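PDB 6KVR: fatty acid amide hydrolase from Candida albicans, which probably hydrolyses the amide bond of monocarboxylic acid amides, releasing the carboxylate and ammonium, as a member of the amidase family. Local coordinates for residues 121-126 with 198-203; 163-168 with 179-184. All blocks are in the same frame, centred on the assembly; numbering follows the deposited sequence.

How the contacts relate
Arg-200 of the strand pair in contact 1 reaches into the loop of contact 2: Arg-200 NH1 probably donates to Ile-167 O at 2.8 Å, and its NH2 probably bonds Thr-168 OG1. Lys-166 adds a cation-pi contact with Phe-125. The centres of the two contacts lie about 14 Å apart, and contact 2 is nested along the chain inside the loop that contact 1 closes. Contact 1 joins strand 123-124, at one margin of the mixed sheet, to strand 199-201. Contact 2 lies nearer the surface, within the long connection from strand 155-158 to helix 185-192. The sheet margin is thus tied to a loop that follows the predicted catalytic Lys-158.

Contact 1. Residues 121-126 with 198-203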
# COMPACT_ATOMS: atom_id res chain seq x y z
N ALA A 121 -16.31 24.54 -16.50
CA ALA A 121 -16.28 24.97 -15.10
C ALA A 121 -17.57 24.60 -14.37
O ALA A 121 -18.66 24.61 -14.95
CB ALA A 121 -16.06 26.48 -15.00
N MSE A 122 -17.44 24.26 -13.07
CA MSE A 122 -18.61 24.14 -12.18
C MSE A 122 -18.70 25.32 -11.22
O MSE A 122 -19.78 25.64 -10.71
CB MSE A 122 -18.58 22.85 -11.35
CG MSE A 122 -18.25 21.60 -12.11
SE MSE A 122 -19.21 19.99 -11.45
CE MSE A 122 -20.92 20.90 -11.39
N GLU A 123 -17.55 25.92 -10.94
CA GLU A 123 -17.44 27.06 -10.03
C GLU A 123 -16.35 27.97 -10.56
O GLU A 123 -15.29 27.50 -10.99
CB GLU A 123 -17.13 26.62 -8.59
CG GLU A 123 -18.35 26.28 -7.74
CD GLU A 123 -18.08 26.31 -6.22
OE1 GLU A 123 -19.05 26.31 -5.42
OE2 GLU A 123 -16.89 26.34 -5.83
N LEU A 124 -16.62 29.26 -10.55
CA LEU A 124 -15.67 30.27 -10.98
C LEU A 124 -15.53 31.28 -9.87
O LEU A 124 -16.53 31.71 -9.29
CB LEU A 124 -16.13 30.96 -12.26
CG LEU A 124 -15.64 30.41 -13.59
CD1 LEU A 124 -16.34 31.18 -14.71
CD2 LEU A 124 -14.15 30.59 -13.65
N PHE A 125 -14.29 31.64 -9.54
CA PHE A 125 -14.10 32.67 -8.51
C PHE A 125 -12.86 33.48 -8.91
O PHE A 125 -11.83 33.48 -8.23
CB PHE A 125 -13.99 32.10 -7.09
CG PHE A 125 -13.31 30.75 -6.98
CD1 PHE A 125 -14.01 29.57 -7.24
CD2 PHE A 125 -12.00 30.66 -6.54
CE1 PHE A 125 -13.38 28.31 -7.09
CE2 PHE A 125 -11.37 29.43 -6.38
CZ PHE A 125 -12.06 28.25 -6.66
N ILE A 126 -13.01 34.22 -10.02
CA ILE A 126 -11.90 34.99 -10.58
C ILE A 126 -11.47 36.08 -9.61
O ILE A 126 -10.27 36.36 -9.47
CB ILE A 126 -12.30 35.57 -11.96
CG1 ILE A 126 -12.69 34.46 -12.93
CG2 ILE A 126 -11.17 36.41 -12.54
CD1 ILE A 126 -11.65 33.36 -13.07
N TYR A 198 -8.82 29.52 -8.83
CA TYR A 198 -9.85 30.37 -9.41
C TYR A 198 -10.99 29.61 -10.08
O TYR A 198 -12.06 30.18 -10.28
CB TYR A 198 -9.23 31.35 -10.42
CG TYR A 198 -8.47 30.69 -11.55
CD1 TYR A 198 -7.29 29.99 -11.31
CD2 TYR A 198 -8.95 30.73 -12.85
CE1 TYR A 198 -6.60 29.37 -12.34
CE2 TYR A 198 -8.27 30.11 -13.88
CZ TYR A 198 -7.09 29.45 -13.62
OH TYR A 198 -6.40 28.84 -14.65
N VAL A 199 -10.77 28.34 -10.46
CA VAL A 199 -11.79 27.56 -11.17
C VAL A 199 -11.78 26.11 -10.68
O VAL A 199 -10.72 25.52 -10.44
CB VAL A 199 -11.58 27.61 -12.70
CG1 VAL A 199 -10.21 27.08 -13.08
CG2 VAL A 199 -12.65 26.81 -13.42
N ARG A 200 -12.97 25.54 -10.52
CA ARG A 200 -13.15 24.13 -10.18
C ARG A 200 -13.98 23.51 -11.28
O ARG A 200 -15.03 24.05 -11.65
CB ARG A 200 -13.82 23.95 -8.81
CG ARG A 200 -12.97 24.50 -7.65
CD ARG A 200 -13.75 24.63 -6.36
NE ARG A 200 -13.98 23.32 -5.76
CZ ARG A 200 -14.90 23.07 -4.84
NH1 ARG A 200 -15.69 24.02 -4.39
NH2 ARG A 200 -15.01 21.83 -4.35
N THR A 201 -13.51 22.38 -11.81
CA THR A 201 -13.95 21.86 -13.09
C THR A 201 -14.94 20.71 -12.95
O THR A 201 -15.03 20.06 -11.90
CB THR A 201 -12.74 21.39 -13.91
OG1 THR A 201 -11.91 20.56 -13.08
CG2 THR A 201 -11.94 22.60 -14.39
N SER A 202 -15.63 20.44 -14.04
CA SER A 202 -16.77 19.53 -14.07
C SER A 202 -16.34 18.07 -14.05
O SER A 202 -15.19 17.72 -14.34
CB SER A 202 -17.65 19.79 -15.29
OG SER A 202 -16.91 19.56 -16.48
N GLN A 203 -17.31 17.23 -13.72
CA GLN A 203 -17.16 15.79 -13.54
C GLN A 203 -18.54 15.17 -13.70
O GLN A 203 -19.55 15.83 -13.46
CB GLN A 203 -16.58 15.48 -12.16
CG GLN A 203 -17.53 15.90 -11.06
CD GLN A 203 -16.84 16.46 -9.84
OE1 GLN A 203 -15.61 16.40 -9.72
NE2 GLN A 203 -17.62 17.03 -8.93
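Tyr-198 enters the pairing through its backbone: its O accepts the N-H of Phe-125 at 2.8 Å. The same oxygen sits over the centre of the Phe-125 ring, 3.5 Å above the plane, because an unusual chi1 of 34° folds that ring back over the Tyr-198 to Val-199 peptide. The Tyr-198 ring meets Ile-126 CD1 with its edge, and its hydroxyl is hydrogen-bonded to Gly-245 O. On the apolar face of the strand pair, Val-199 lies alongside Leu-124 and sets CG2 against Ala-121 CB at 3.8 Å.

Arg-200 carries most of the polar contact. Its N donates to Glu-123 O, and Arg-200 O accepts twice in the carbonyl plane, from Met-122 N at 2.8 Å and from Glu-123 N at 3.2 Å. The side chain runs beside that of Glu-123, passes CG along the Phe-125 ring edge and bends at chi3 (74°). Arg-200 NH1 then meets Glu-123 OE2 at 3.0 Å from above the carboxylate plane, a salt bridge with the two flat groups 79° apart. NH1 is shared with Ile-167 O, and NH2 hydrogen-bonds Glu-159 O and Thr-168 OG1.

Thr-201 faces Ala-121 with diverging side chains, its OG1 held by Glu-237. Met-122, present as selenomethionine, wedges CG against Ser-202 CA at a tight 3.2 Å. Its SE comes near Gln-203, whose NE2 hydrogen-bonds Glu-159 OE1 and whose side chain lies close to the predicted catalytic Lys-158. Two residues, Met-122 and Glu-123, opposite the single Arg-200 make this a classic beta bulge in an antiparallel pair at the margin of the amidase sheet.

Contact 2. Residues 163-168 with 179-184; sequences YKDKIT and IPNSHG
The imidazole of His-183 stands edge-on over one face of Tyr-163, with His-183 CE1 3.5 Å above the centre of the phenol ring. The planes are inclined at 63°, an edge-to-face pair in which both side chains point the same way. At the rim of the imidazole, His-183 ND1 accepts the backbone N-H of Lys-164 at 3.0 Å along a nearly straight line, although that nitrogen lies 24° out of the ring plane. A water lies in plane at the NE2 edge and is weakly linked to Tyr-163 OH. Ring face on one side and backbone N-H at the edge should limit the rotation of the imidazole. Tyr-163 also makes an edge-to-face pair with Phe-125, which carries the packing on toward the sheet.

Residues 163-166 form a type II beta turn, closed by Lys-166 N to Tyr-163 O, with Asp-165 in the positive-phi position (67°). This turn belongs to a beta-alpha-beta crossover: strand 155-158 leads through the loop to helix 185-192, for which Gly-184 is the N-cap residue, and on to the parallel neighbouring strand 199-201.

Asp-165 N donates to Pro-180 O at 2.9 Å, nearly along the C=O axis, and pins the turn to the returning chain. The proline ring tucks against the carbonyl oxygens of Tyr-163 and Lys-166, with Pro-180 CD 3.2 Å from Lys-166 O. Its CG also touches Thr-168 OG1, which is hydrogen-bonded to Arg-200 NH2. Ile-179 lays CG2 on the Asp-165 to Lys-166 peptide, and its side chain crosses that of Ile-167 obliquely, CG1 to CG1. At the solvent side a second water donates to Asp-165 OD1 at 2.6 Å and to Asn-181 O at 3.3 Å, and the extended Lys-164 chain runs past that same carbonyl.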
# COMPACT_ATOMS: atom_id res chain seq x y z
N TYR A 163 -12.61 21.96 -1.06
CA TYR A 163 -12.11 23.32 -1.11
C TYR A 163 -12.70 24.05 0.09
O TYR A 163 -13.93 24.04 0.29
CB TYR A 163 -12.50 24.03 -2.42
CG TYR A 163 -11.70 25.29 -2.68
CD1 TYR A 163 -11.98 26.47 -2.01
CD2 TYR A 163 -10.65 25.30 -3.60
CE1 TYR A 163 -11.26 27.62 -2.25
CE2 TYR A 163 -9.91 26.45 -3.84
CZ TYR A 163 -10.23 27.61 -3.17
OH TYR A 163 -9.51 28.75 -3.38
N LYS A 164 -11.84 24.70 0.87
CA LYS A 164 -12.25 25.32 2.12
C LYS A 164 -13.38 26.32 1.90
O LYS A 164 -13.29 27.21 1.06
CB LYS A 164 -11.06 26.01 2.77
CG LYS A 164 -11.43 27.10 3.74
CD LYS A 164 -10.19 27.64 4.44
CE LYS A 164 -10.57 28.70 5.47
NZ LYS A 164 -9.54 28.86 6.53
N ASP A 165 -14.47 26.13 2.65
CA ASP A 165 -15.60 27.04 2.71
C ASP A 165 -16.37 27.12 1.40
O ASP A 165 -17.03 28.12 1.14
CB ASP A 165 -15.17 28.44 3.15
CG ASP A 165 -14.66 28.45 4.58
OD1 ASP A 165 -15.18 27.64 5.37
OD2 ASP A 165 -13.75 29.25 4.91
N LYS A 166 -16.32 26.07 0.59
CA LYS A 166 -17.09 26.04 -0.65
C LYS A 166 -17.78 24.69 -0.79
O LYS A 166 -17.28 23.67 -0.30
CB LYS A 166 -16.21 26.31 -1.86
CG LYS A 166 -16.03 27.78 -2.08
CD LYS A 166 -15.03 28.06 -3.18
CE LYS A 166 -14.97 29.56 -3.46
NZ LYS A 166 -13.54 29.82 -3.69
N ILE A 167 -18.95 24.71 -1.43
CA ILE A 167 -19.67 23.48 -1.71
C ILE A 167 -18.72 22.50 -2.37
O ILE A 167 -17.99 22.85 -3.30
CB ILE A 167 -20.88 23.74 -2.62
CG1 ILE A 167 -21.95 24.55 -1.91
CG2 ILE A 167 -21.45 22.42 -3.13
CD1 ILE A 167 -22.97 25.17 -2.90
N THR A 168 -18.75 21.26 -1.88
CA THR A 168 -18.01 20.16 -2.48
C THR A 168 -18.97 18.98 -2.58
O THR A 168 -19.29 18.34 -1.58
CB THR A 168 -16.78 19.81 -1.65
OG1 THR A 168 -15.98 20.98 -1.50
CG2 THR A 168 -15.95 18.71 -2.33
N ILE A 179 -20.25 21.58 2.81
CA ILE A 179 -19.25 22.65 2.77
C ILE A 179 -18.14 22.31 3.76
O ILE A 179 -18.28 22.55 4.96
CB ILE A 179 -19.87 24.03 3.08
CG1 ILE A 179 -21.03 24.33 2.14
CG2 ILE A 179 -18.81 25.13 2.99
CD1 ILE A 179 -21.62 25.74 2.33
N PRO A 180 -17.01 21.79 3.30
CA PRO A 180 -15.89 21.49 4.21
C PRO A 180 -15.25 22.75 4.79
O PRO A 180 -15.27 23.83 4.20
CB PRO A 180 -14.89 20.72 3.34
CG PRO A 180 -15.26 21.09 1.92
CD PRO A 180 -16.74 21.36 1.91
N ASN A 181 -14.63 22.57 5.96
CA ASN A 181 -13.94 23.64 6.67
C ASN A 181 -12.50 23.85 6.22
O ASN A 181 -11.83 24.74 6.74
CB ASN A 181 -13.91 23.36 8.17
CG ASN A 181 -15.26 23.44 8.80
OD1 ASN A 181 -15.65 22.56 9.56
ND2 ASN A 181 -15.99 24.51 8.50
N SER A 182 -12.00 23.02 5.30
CA SER A 182 -10.59 23.12 4.91
C SER A 182 -10.38 22.49 3.54
O SER A 182 -11.19 21.69 3.06
CB SER A 182 -9.69 22.46 5.96
OG SER A 182 -9.97 21.07 6.03
N HIS A 183 -9.28 22.88 2.91
CA HIS A 183 -8.83 22.19 1.71
C HIS A 183 -8.57 20.72 2.03
O HIS A 183 -8.23 20.36 3.15
CB HIS A 183 -7.55 22.83 1.19
CG HIS A 183 -7.73 24.20 0.63
ND1 HIS A 183 -8.95 24.68 0.19
CD2 HIS A 183 -6.84 25.21 0.43
CE1 HIS A 183 -8.80 25.91 -0.26
NE2 HIS A 183 -7.53 26.25 -0.13
N GLY A 184 -8.71 19.87 1.01
CA GLY A 184 -8.16 18.54 1.09
C GLY A 184 -6.65 18.61 1.09
O GLY A 184 -6.05 19.67 0.91
O HOH W 1 -6.61 29.10 -1.49
O HOH W 2 -13.86 27.15 7.60